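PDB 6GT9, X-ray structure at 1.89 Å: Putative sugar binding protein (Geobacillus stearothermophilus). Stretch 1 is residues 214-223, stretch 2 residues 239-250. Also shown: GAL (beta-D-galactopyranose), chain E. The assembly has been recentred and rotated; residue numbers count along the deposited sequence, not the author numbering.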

ATOM      1  N   VAL A 214      21.863  12.017  -7.488  1.00 24.14           N
ATOM      2  CA  VAL A 214      20.788  11.033  -7.594  1.00 26.01           C
ATOM      3  C   VAL A 214      20.387  10.858  -9.050  1.00 23.72           C
ATOM      4  O   VAL A 214      20.099  11.833  -9.756  1.00 25.36           O
ATOM      5  N   ASN A 215      20.381   9.609  -9.513  1.00 23.98           N
ATOM      6  CA  ASN A 215      19.893   9.290 -10.847  1.00 26.22           C
ATOM      7  C   ASN A 215      18.878   8.149 -10.820  1.00 27.00           C
ATOM      8  O   ASN A 215      18.526   7.616 -11.883  1.00 22.21           O
ATOM      9  N   ALA A 216      18.394   7.769  -9.639  1.00 24.06           N
ATOM     10  CA  ALA A 216      17.400   6.716  -9.511  1.00 23.31           C
ATOM     11  C   ALA A 216      16.489   7.006  -8.322  1.00 22.30           C
ATOM     12  O   ALA A 216      16.963   7.373  -7.242  1.00 23.45           O
ATOM     13  N   PHE A 217      15.182   6.832  -8.527  1.00 21.20           N
ATOM     14  CA  PHE A 217      14.187   6.973  -7.468  1.00 21.03           C
ATOM     15  C   PHE A 217      13.412   5.675  -7.303  1.00 18.27           C
ATOM     16  O   PHE A 217      13.126   4.987  -8.287  1.00 20.10           O
ATOM     17  N   TYR A 218      13.056   5.371  -6.055  1.00 18.66           N
ATOM     18  CA  TYR A 218      12.198   4.244  -5.694  1.00 21.20           C
ATOM     19  C   TYR A 218      11.065   4.785  -4.831  1.00 18.41           C
ATOM     20  O   TYR A 218      11.320   5.300  -3.741  1.00 21.34           O
ATOM     21  N   GLY A 219       9.833   4.687  -5.322  1.00 19.40           N
ATOM     22  CA  GLY A 219       8.652   5.089  -4.556  1.00 18.30           C
ATOM     23  C   GLY A 219       7.931   3.850  -4.057  1.00 21.89           C
ATOM     24  O   GLY A 219       7.815   2.860  -4.781  1.00 18.29           O
ATOM     25  N   THR A 220       7.461   3.894  -2.805  1.00 16.09           N
ATOM     26  CA  THR A 220       6.923   2.686  -2.189  1.00 18.62           C
ATOM     27  C   THR A 220       5.422   2.728  -1.968  1.00 21.36           C
ATOM     28  O   THR A 220       4.881   1.791  -1.377  1.00 20.66           O
ATOM     29  N   SER A 221       4.738   3.783  -2.412  1.00 20.25           N
ATOM     30  CA  SER A 221       3.288   3.844  -2.311  1.00 19.87           C
ATOM     31  C   SER A 221       2.747   4.455  -3.596  1.00 20.79           C
ATOM     32  O   SER A 221       3.502   4.933  -4.445  1.00 18.53           O
ATOM     33  N   ALA A 222       1.416   4.458  -3.727  1.00 16.65           N
ATOM     34  CA  ALA A 222       0.793   4.523  -5.050  1.00 20.81           C
ATOM     35  C   ALA A 222       1.010   5.844  -5.781  1.00 20.41           C
ATOM     36  O   ALA A 222       0.931   5.862  -7.015  1.00 21.61           O
ATOM     37  N   LEU A 223       1.270   6.941  -5.069  1.00 19.29           N
ATOM     38  CA  LEU A 223       1.401   8.256  -5.691  1.00 17.58           C
ATOM     39  C   LEU A 223       2.838   8.765  -5.722  1.00 22.05           C
ATOM     40  O   LEU A 223       3.092   9.843  -6.277  1.00 19.94           O
ATOM     41  N   GLN A 239      20.319  13.587 -19.398  1.00 32.77           N
ATOM     42  CA  GLN A 239      20.736  12.405 -18.675  1.00 39.68           C
ATOM     43  C   GLN A 239      19.576  11.856 -17.837  1.00 41.95           C
ATOM     44  O   GLN A 239      19.223  12.362 -16.835  1.00 41.78           O
ATOM     45  N   LYS A 240      18.982  10.794 -18.326  1.00 43.80           N
ATOM     46  CA  LYS A 240      17.809  10.246 -17.703  1.00 43.85           C
ATOM     47  C   LYS A 240      17.904   9.779 -16.237  1.00 41.82           C
ATOM     48  O   LYS A 240      18.957   9.556 -15.696  1.00 38.12           O
ATOM     49  N   THR A 241      16.744   9.681 -15.610  1.00 37.45           N
ATOM     50  CA  THR A 241      16.601   9.305 -14.222  1.00 32.21           C
ATOM     51  C   THR A 241      15.745   8.061 -14.195  1.00 29.49           C
ATOM     52  O   THR A 241      14.749   8.039 -14.811  1.00 27.87           O
ATOM     53  N   TYR A 242      16.175   7.048 -13.467  1.00 28.03           N
ATOM     54  CA  TYR A 242      15.446   5.790 -13.353  1.00 24.05           C
ATOM     55  C   TYR A 242      14.414   5.901 -12.236  1.00 21.90           C
ATOM     56  O   TYR A 242      14.750   6.260 -11.106  1.00 24.78           O
ATOM     57  N   ILE A 243      13.161   5.590 -12.547  1.00 21.05           N
ATOM     58  CA  ILE A 243      12.084   5.639 -11.555  1.00 22.09           C
ATOM     59  C   ILE A 243      11.410   4.280 -11.499  1.00 20.07           C
ATOM     60  O   ILE A 243      10.879   3.808 -12.512  1.00 24.00           O
ATOM     61  N   ILE A 244      11.388   3.668 -10.316  1.00 20.58           N
ATOM     62  CA  ILE A 244      10.535   2.512 -10.070  1.00 14.43           C
ATOM     63  C   ILE A 244       9.580   2.875  -8.937  1.00 19.73           C
ATOM     64  O   ILE A 244      10.006   3.368  -7.885  1.00 21.12           O
ATOM     65  N   GLY A 245       8.289   2.700  -9.184  1.00 18.61           N
ATOM     66  CA  GLY A 245       7.278   3.026  -8.185  1.00 17.83           C
ATOM     67  C   GLY A 245       6.357   1.868  -7.872  1.00 19.43           C
ATOM     68  O   GLY A 245       6.643   0.729  -8.251  1.00 22.60           O
ATOM     69  N   PHE A 246       5.252   2.144  -7.173  1.00 22.36           N
ATOM     70  CA  PHE A 246       4.270   1.142  -6.787  1.00 21.27           C
ATOM     71  C   PHE A 246       2.926   1.417  -7.446  1.00 19.23           C
ATOM     72  O   PHE A 246       2.557   2.568  -7.692  1.00 20.11           O
ATOM     73  N   ASP A 247       2.215   0.325  -7.739  1.00 21.66           N
ATOM     74  CA  ASP A 247       0.826   0.299  -8.187  1.00 19.88           C
ATOM     75  C   ASP A 247       0.655   0.817  -9.604  1.00 25.52           C
ATOM     76  O   ASP A 247       1.625   1.220 -10.263  1.00 26.49           O
ATOM     77  N   THR A 248      -0.580   0.767 -10.091  1.00 24.42           N
ATOM     78  CA  THR A 248      -0.864   0.928 -11.506  1.00 27.15           C
ATOM     79  C   THR A 248      -1.995   1.914 -11.716  1.00 24.45           C
ATOM     80  O   THR A 248      -2.835   1.742 -12.602  1.00 26.54           O
ATOM     81  N   LEU A 249      -2.029   2.973 -10.906  1.00 28.86           N
ATOM     82  CA  LEU A 249      -2.983   4.041 -11.133  1.00 26.78           C
ATOM     83  C   LEU A 249      -2.772   4.625 -12.528  1.00 30.41           C
ATOM     84  O   LEU A 249      -1.657   4.578 -13.064  1.00 27.96           O
ATOM     85  N   PRO A 250      -3.829   5.174 -13.137  1.00 29.40           N
ATOM     86  CA  PRO A 250      -3.721   5.681 -14.520  1.00 29.05           C
ATOM     87  C   PRO A 250      -2.527   6.587 -14.792  1.00 30.54           C
ATOM     88  O   PRO A 250      -1.886   6.425 -15.837  1.00 30.49           O
TER

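Neighbouring strands of a parallel sheet meet through their backbones, and their side chains pack beside one another on the two faces; here the closer fitting of bump into hollow comes at and beyond the C-terminal ends of the strands. The pair formed by residues 216-219 and 242-246 of this putative sugar binding protein illustrates the principle. A ladder of four hydrogen bonds, running from Tyr-242 N to Asn-215 O (2.9 Å) through to Gly-219 N and Ile-244 O (2.9 Å), fixes the register and so dictates which side chains become neighbours.

On one face, Ala-216 lies beside Tyr-242 (t), CB to CB at 4.1 Å, and Tyr-218 (t) lies beside Ile-244 (t, t), with CD1 of the tyrosine 3.9 Å from CG2 of the isoleucine. The other face carries Phe-217 (m) and Ile-243 (m, t), whose closest side-chain atoms, Phe-217 CB and Ile-243 CG1, are a loose 4.5 Å apart. The phenylalanine ring instead presents its edge to Thr-241 (m), whose CG2 methyl sits 3.7 Å from Phe-217 CD1.

Beyond the bridges the shape changes. Phe-246, with chi1 at -104° between the usual wells, points toward stretch 1 and fills a hollow lined by Tyr-218, Gly-219, Thr-220 and Ser-221. Its CD1 comes within 3.5 Å of Gly-219 O and 3.7 Å of Thr-220 CA; Thr-220 O lies over one ring face, while the Tyr-218 hydroxyl meets the ring edge, OH to Phe-246 CE1 at 3.7 Å. The CA-to-CB bonds of Thr-220 and Ser-221 (both p) point away from stretch 2, so these two residues line the hollow with backbone atoms. Water 1 bridges the two stretches, donating to Ser-221 O (2.8 Å) and accepting from Phe-246 N (2.9 Å).

The last knob is Leu-249 (m, t), also directed toward stretch 1. Its CD1 touches Ala-222 CB at 3.8 Å and Leu-223 CD2 at 3.6 Å; the CA-to-CB bond of Leu-223 (m, t) points away, but its end comes nearer, and CD2 makes this contact. Water 2 fills space between the backbones, donating to Ala-222 O (2.7 Å) and Phe-246 O (2.9 Å) and accepting a weak bond from Leu-249 N (3.3 Å).

Asp-247 (m) joins this packing to the ligand. Asp-247 OD2 lies 3.2 Å from Ala-222 CB. The same Asp-247 OD2 accepts a hydrogen bond from GAL O1 at 2.6 Å, while Ala-222 N donates to GAL O5 at 2.9 Å. The sugar is thus held by both stretches.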

ATOM      1  CB  VAL A 214      19.581  11.462  -6.743  1.00 23.70           C
ATOM      2  CG1 VAL A 214      18.348  10.634  -7.101  1.00 22.90           C
ATOM      3  CG2 VAL A 214      19.908  11.339  -5.277  1.00 23.85           C
ATOM      4  CB  ASN A 215      21.066   8.959 -11.791  1.00 23.65           C
ATOM      5  CG  ASN A 215      21.937   7.807 -11.285  1.00 31.62           C
ATOM      6  OD1 ASN A 215      21.585   7.101 -10.332  1.00 24.50           O
ATOM      7  ND2 ASN A 215      23.086   7.609 -11.935  1.00 29.93           N
ATOM      8  CB  ALA A 216      18.064   5.341  -9.353  1.00 22.83           C
ATOM      9  CB  PHE A 217      13.182   8.085  -7.762  1.00 19.80           C
ATOM     10  CG  PHE A 217      13.703   9.473  -7.523  1.00 22.34           C
ATOM     11  CD1 PHE A 217      14.378  10.158  -8.530  1.00 21.62           C
ATOM     12  CD2 PHE A 217      13.491  10.109  -6.308  1.00 21.75           C
ATOM     13  CE1 PHE A 217      14.835  11.459  -8.325  1.00 24.49           C
ATOM     14  CE2 PHE A 217      13.965  11.417  -6.088  1.00 25.55           C
ATOM     15  CZ  PHE A 217      14.633  12.088  -7.101  1.00 23.09           C
ATOM     16  CB  TYR A 218      12.993   3.189  -4.927  1.00 17.06           C
ATOM     17  CG  TYR A 218      12.190   2.096  -4.242  1.00 20.96           C
ATOM     18  CD1 TYR A 218      11.125   1.472  -4.883  1.00 21.10           C
ATOM     19  CD2 TYR A 218      12.546   1.645  -2.982  1.00 19.21           C
ATOM     20  CE1 TYR A 218      10.408   0.446  -4.274  1.00 17.83           C
ATOM     21  CE2 TYR A 218      11.841   0.620  -2.359  1.00 18.20           C
ATOM     22  CZ  TYR A 218      10.783   0.014  -3.014  1.00 20.21           C
ATOM     23  OH  TYR A 218      10.092  -1.007  -2.395  1.00 20.89           O
ATOM     24  CB  THR A 220       7.624   2.392  -0.854  1.00 21.12           C
ATOM     25  OG1 THR A 220       7.296   3.399   0.118  1.00 18.88           O
ATOM     26  CG2 THR A 220       9.140   2.350  -1.049  1.00 20.69           C
ATOM     27  CB  SER A 221       2.846   4.613  -1.058  1.00 18.77           C
ATOM     28  OG  SER A 221       3.150   5.998  -1.141  1.00 21.19           O
ATOM     29  CB  ALA A 222      -0.704   4.252  -4.940  1.00 17.85           C
ATOM     30  CB  LEU A 223       0.502   9.266  -4.956  1.00 17.97           C
ATOM     31  CG  LEU A 223      -0.970   8.849  -4.918  1.00 19.54           C
ATOM     32  CD1 LEU A 223      -1.792   9.735  -3.978  1.00 20.38           C
ATOM     33  CD2 LEU A 223      -1.569   8.843  -6.322  1.00 18.85           C
ATOM     34  CB  GLN A 239      22.060  12.629 -17.950  1.00 42.32           C
ATOM     35  CG  GLN A 239      23.093  13.373 -18.810  1.00 35.82           C
ATOM     36  CD  GLN A 239      23.703  12.578 -19.993  1.00 43.82           C
ATOM     37  OE1 GLN A 239      23.674  13.013 -21.147  1.00 32.97           O
ATOM     38  NE2 GLN A 239      24.318  11.444 -19.682  1.00 36.48           N
ATOM     39  CB  LYS A 240      17.115   9.245 -18.637  1.00 47.09           C
ATOM     40  CG  LYS A 240      15.585   9.287 -18.603  1.00 44.42           C
ATOM     41  CD  LYS A 240      15.001   8.719 -19.872  1.00 40.65           C
ATOM     42  CE  LYS A 240      13.689   7.984 -19.629  1.00 46.62           C
ATOM     43  NZ  LYS A 240      13.484   6.878 -20.609  1.00 31.73           N
ATOM     44  CB  THR A 241      15.845  10.415 -13.501  1.00 30.96           C
ATOM     45  OG1 THR A 241      16.615  11.590 -13.539  1.00 32.33           O
ATOM     46  CG2 THR A 241      15.550  10.074 -12.084  1.00 28.38           C
ATOM     47  CB  TYR A 242      16.408   4.634 -13.079  1.00 23.84           C
ATOM     48  CG  TYR A 242      15.743   3.275 -12.938  1.00 23.14           C
ATOM     49  CD1 TYR A 242      15.525   2.463 -14.044  1.00 23.32           C
ATOM     50  CD2 TYR A 242      15.338   2.803 -11.689  1.00 24.01           C
ATOM     51  CE1 TYR A 242      14.911   1.214 -13.910  1.00 25.06           C
ATOM     52  CE2 TYR A 242      14.728   1.558 -11.547  1.00 23.48           C
ATOM     53  CZ  TYR A 242      14.515   0.769 -12.657  1.00 24.04           C
ATOM     54  OH  TYR A 242      13.919  -0.476 -12.513  1.00 23.70           O
ATOM     55  CB  ILE A 243      11.044   6.719 -11.878  1.00 21.03           C
ATOM     56  CG1 ILE A 243      11.702   8.084 -12.003  1.00 17.47           C
ATOM     57  CG2 ILE A 243       9.980   6.764 -10.782  1.00 17.67           C
ATOM     58  CD1 ILE A 243      10.724   9.171 -12.405  1.00 21.88           C
ATOM     59  CB  ILE A 244      11.344   1.229  -9.771  1.00 16.40           C
ATOM     60  CG1 ILE A 244      10.388   0.033  -9.544  1.00 16.71           C
ATOM     61  CG2 ILE A 244      12.306   1.433  -8.619  1.00 18.66           C
ATOM     62  CD1 ILE A 244      11.039  -1.355  -9.649  1.00 19.60           C
ATOM     63  CB  PHE A 246       4.079   1.090  -5.258  1.00 18.10           C
ATOM     64  CG  PHE A 246       4.742  -0.098  -4.608  1.00 22.62           C
ATOM     65  CD1 PHE A 246       6.118  -0.142  -4.459  1.00 20.35           C
ATOM     66  CD2 PHE A 246       3.987  -1.173  -4.173  1.00 22.26           C
ATOM     67  CE1 PHE A 246       6.733  -1.224  -3.870  1.00 22.35           C
ATOM     68  CE2 PHE A 246       4.595  -2.278  -3.592  1.00 21.23           C
ATOM     69  CZ  PHE A 246       5.981  -2.298  -3.443  1.00 20.14           C
ATOM     70  CB  ASP A 247      -0.066   1.069  -7.207  1.00 22.14           C
ATOM     71  CG  ASP A 247       0.094   0.566  -5.799  1.00 17.60           C
ATOM     72  OD1 ASP A 247      -0.159  -0.633  -5.548  1.00 19.90           O
ATOM     73  OD2 ASP A 247       0.539   1.352  -4.953  1.00 20.36           O
ATOM     74  CB  THR A 248      -1.196  -0.418 -12.153  1.00 30.75           C
ATOM     75  OG1 THR A 248      -2.293  -1.024 -11.458  1.00 30.82           O
ATOM     76  CG2 THR A 248       0.008  -1.364 -12.105  1.00 28.26           C
ATOM     77  CB  LEU A 249      -2.836   5.132 -10.068  1.00 29.69           C
ATOM     78  CG  LEU A 249      -3.197   4.658  -8.652  1.00 24.47           C
ATOM     79  CD1 LEU A 249      -2.910   5.727  -7.623  1.00 28.48           C
ATOM     80  CD2 LEU A 249      -4.655   4.207  -8.581  1.00 23.17           C
ATOM     81  CB  PRO A 250      -5.043   6.438 -14.700  1.00 30.61           C
ATOM     82  CG  PRO A 250      -6.009   5.682 -13.832  1.00 33.02           C
ATOM     83  CD  PRO A 250      -5.217   5.210 -12.635  1.00 28.26           C
TER
HETATM   84  C1  GAL E 401      -0.295   1.785  -1.811  1.00 16.19           C
HETATM   85  C2  GAL E 401      -0.537   1.141  -0.460  1.00 17.95           C
HETATM   86  C3  GAL E 401      -1.783   1.724   0.229  1.00 17.31           C
HETATM   87  C4  GAL E 401      -1.658   3.234   0.345  1.00 16.41           C
HETATM   88  C5  GAL E 401      -1.330   3.847  -1.006  1.00 20.18           C
HETATM   89  C6  GAL E 401      -1.011   5.341  -0.912  1.00 19.10           C
HETATM   90  O1  GAL E 401       0.872   1.243  -2.396  1.00 20.53           O
HETATM   91  O2  GAL E 401      -0.730  -0.274  -0.595  1.00 16.36           O
HETATM   92  O3  GAL E 401      -1.870   1.242   1.535  1.00 18.48           O
HETATM   93  O4  GAL E 401      -0.633   3.576   1.284  1.00 18.15           O
HETATM   94  O5  GAL E 401      -0.157   3.212  -1.657  1.00 19.67           O
HETATM   95  O6  GAL E 401      -1.082   5.951  -2.182  1.00 20.40           O
HETATM   96  O   HOH W   1       4.880   4.963  -6.862  1.00 18.85           O
HETATM   97  O   HOH W   2       0.492   4.031  -9.017  1.00 20.25           O